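Local coordinates for maternal effect protein oskar (Drosophila melanogaster, PDB 5A4A), which binds RNA through its SGNH-hydrolase-like OSK domain and acts as the germline inducer that directs germ plasm formation, at residues L122-N127 and C160-R165. Numbering follows the deposited sequence.
Sequences LAPLGN and CLINER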
loop_
_atom_site.group_PDB
_atom_site.type_symbol
_atom_site.label_atom_id
_atom_site.label_comp_id
_atom_site.label_asym_id
_atom_site.label_seq_id
_atom_site.Cartn_x
_atom_site.Cartn_y
_atom_site.Cartn_z
ATOM N N LEU A 122 4.245 1.356 7.063
ATOM C CA LEU A 122 2.854 1.812 7.167
ATOM C C LEU A 122 2.743 3.141 7.896
ATOM O O LEU A 122 3.305 3.316 8.970
ATOM C CB LEU A 122 1.993 0.782 7.886
ATOM C CG LEU A 122 1.987 -0.622 7.290
ATOM C CD1 LEU A 122 0.915 -1.476 7.968
ATOM C CD2 LEU A 122 1.742 -0.534 5.783
ATOM N N ALA A 123 2.004 4.072 7.304
ATOM C CA ALA A 123 1.618 5.295 8.001
ATOM C C ALA A 123 0.740 4.948 9.202
ATOM O O ALA A 123 0.054 3.925 9.203
ATOM C CB ALA A 123 0.863 6.236 7.043
ATOM N N PRO A 124 0.763 5.797 10.237
ATOM C CA PRO A 124 -0.169 5.600 11.350
ATOM C C PRO A 124 -1.605 5.650 10.820
ATOM O O PRO A 124 -1.875 6.386 9.872
ATOM C CB PRO A 124 0.102 6.808 12.253
ATOM C CG PRO A 124 0.741 7.833 11.341
ATOM C CD PRO A 124 1.555 7.031 10.379
ATOM N N LEU A 125 -2.492 4.857 11.403
ATOM C CA LEU A 125 -3.915 4.922 11.074
ATOM C C LEU A 125 -4.541 5.949 12.009
ATOM O O LEU A 125 -4.765 5.679 13.196
ATOM C CB LEU A 125 -4.560 3.543 11.241
ATOM C CG LEU A 125 -3.979 2.473 10.310
ATOM C CD1 LEU A 125 -4.503 1.086 10.659
ATOM C CD2 LEU A 125 -4.285 2.807 8.850
ATOM N N GLY A 126 -4.787 7.143 11.474
ATOM C CA GLY A 126 -5.130 8.291 12.296
ATOM C C GLY A 126 -6.384 8.162 13.143
ATOM O O GLY A 126 -6.434 8.687 14.259
ATOM N N ASN A 127 -7.392 7.463 12.634
ATOM C CA ASN A 127 -8.628 7.294 13.405
ATOM C C ASN A 127 -8.561 6.175 14.446
ATOM O O ASN A 127 -9.496 5.990 15.223
ATOM C CB ASN A 127 -9.846 7.111 12.488
ATOM C CG ASN A 127 -9.654 6.007 11.454
ATOM O OD1 ASN A 127 -8.538 5.725 11.025
ATOM N ND2 ASN A 127 -10.755 5.392 11.042
ATOM N N CYS A 160 7.139 10.704 9.213
ATOM C CA CYS A 160 6.732 12.037 8.779
ATOM C C CYS A 160 5.316 12.402 9.226
ATOM O O CYS A 160 4.923 13.559 9.142
ATOM C CB CYS A 160 6.889 12.210 7.262
ATOM S SG CYS A 160 5.574 11.501 6.218
ATOM N N LEU A 161 4.564 11.420 9.716
ATOM C CA LEU A 161 3.178 11.651 10.118
ATOM C C LEU A 161 2.985 11.582 11.639
ATOM O O LEU A 161 1.860 11.607 12.133
ATOM C CB LEU A 161 2.242 10.670 9.396
ATOM C CG LEU A 161 2.146 10.838 7.873
ATOM C CD1 LEU A 161 1.322 9.737 7.238
ATOM C CD2 LEU A 161 1.552 12.190 7.494
ATOM N N ILE A 162 4.084 11.490 12.378
ATOM C CA ILE A 162 4.030 11.558 13.834
ATOM C C ILE A 162 4.894 12.705 14.340
ATOM O O ILE A 162 5.840 13.128 13.670
ATOM C CB ILE A 162 4.468 10.236 14.497
ATOM C CG1 ILE A 162 5.872 9.849 14.030
ATOM C CG2 ILE A 162 3.453 9.124 14.200
ATOM C CD1 ILE A 162 6.446 8.642 14.740
ATOM N N ASN A 163 4.558 13.220 15.519
ATOM C CA ASN A 163 5.286 14.350 16.075
ATOM C C ASN A 163 6.439 13.919 16.969
ATOM O O ASN A 163 6.707 12.731 17.124
ATOM C CB ASN A 163 4.346 15.277 16.850
ATOM C CG ASN A 163 3.918 14.700 18.190
ATOM O OD1 ASN A 163 3.994 13.491 18.423
ATOM N ND2 ASN A 163 3.448 15.567 19.077
ATOM N N GLU A 164 7.090 14.908 17.569
ATOM C CA GLU A 164 8.200 14.709 18.494
ATOM C C GLU A 164 7.909 13.685 19.605
ATOM O O GLU A 164 8.831 13.057 20.126
ATOM C CB GLU A 164 8.609 16.072 19.066
ATOM N N ARG A 165 6.635 13.493 19.947
ATOM C CA ARG A 165 6.282 12.539 21.001
ATOM C C ARG A 165 5.695 11.220 20.476
ATOM O O ARG A 165 5.192 10.397 21.244
ATOM C CB ARG A 165 5.359 13.187 22.041
ATOM C CG ARG A 165 5.288 12.446 23.379
ATOM C CD ARG A 165 6.660 11.937 23.819
ATOM N NE ARG A 165 6.588 11.114 25.027
ATOM C CZ ARG A 165 6.951 9.834 25.092
ATOM N NH1 ARG A 165 7.426 9.216 24.018
ATOM N NH2 ARG A 165 6.847 9.173 26.238
#
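Pro124 and Leu161 carry this contact, the proline ring set against the near end of the leucine side chain at about a right angle. Two carbons of the ring do the touching: Pro124 CG lies 3.8 Å from Leu161 CB, and Pro124 CD approaches the same methylene. Leu161 holds its CG anti to its own carbonyl carbon (chi1 -66°), and with chi2 at 174° the CD1 branch reaches past the ring to the preceding residue, where it meets the methyl of Ala123, Ala123 CB to Leu161 CD1 3.5 Å. One leucine thus serves two consecutive residues, Pro124 with its CB and Ala123 with a branch tip. From the next position along, Ile162 adds its short branch, CG2 standing 4.1 Å from Pro124 CG. No hydrogen bond joins the two segments; the side chains meet through apolar carbons.

In the SGNH-hydrolase-like alpha/beta fold of the OSK domain, these are loops that follow neighbouring parallel strands: 122-127 runs from strand 116-120 toward helix 132-148, while 160-165 comes after strand 154-155. The contact therefore ties together the two loops beyond these strand ends, the centre of the contact lying about 16 Å from the centre of the chain. A glycine in place of Pro124 would probably leave Leu161 CB and the CG2 methyl of Ile162 without their apolar partner and allow the backbone here to flex.

Leu161 also touches Val198 of helix 192-204 and Cys172, and its backbone is hydrogen-bonded to that of Arg169. Ala123 also rests on Trp190 and Pro124 on His158, whereas Leu122 and Leu125 turn to helices 87-91 and 132-148.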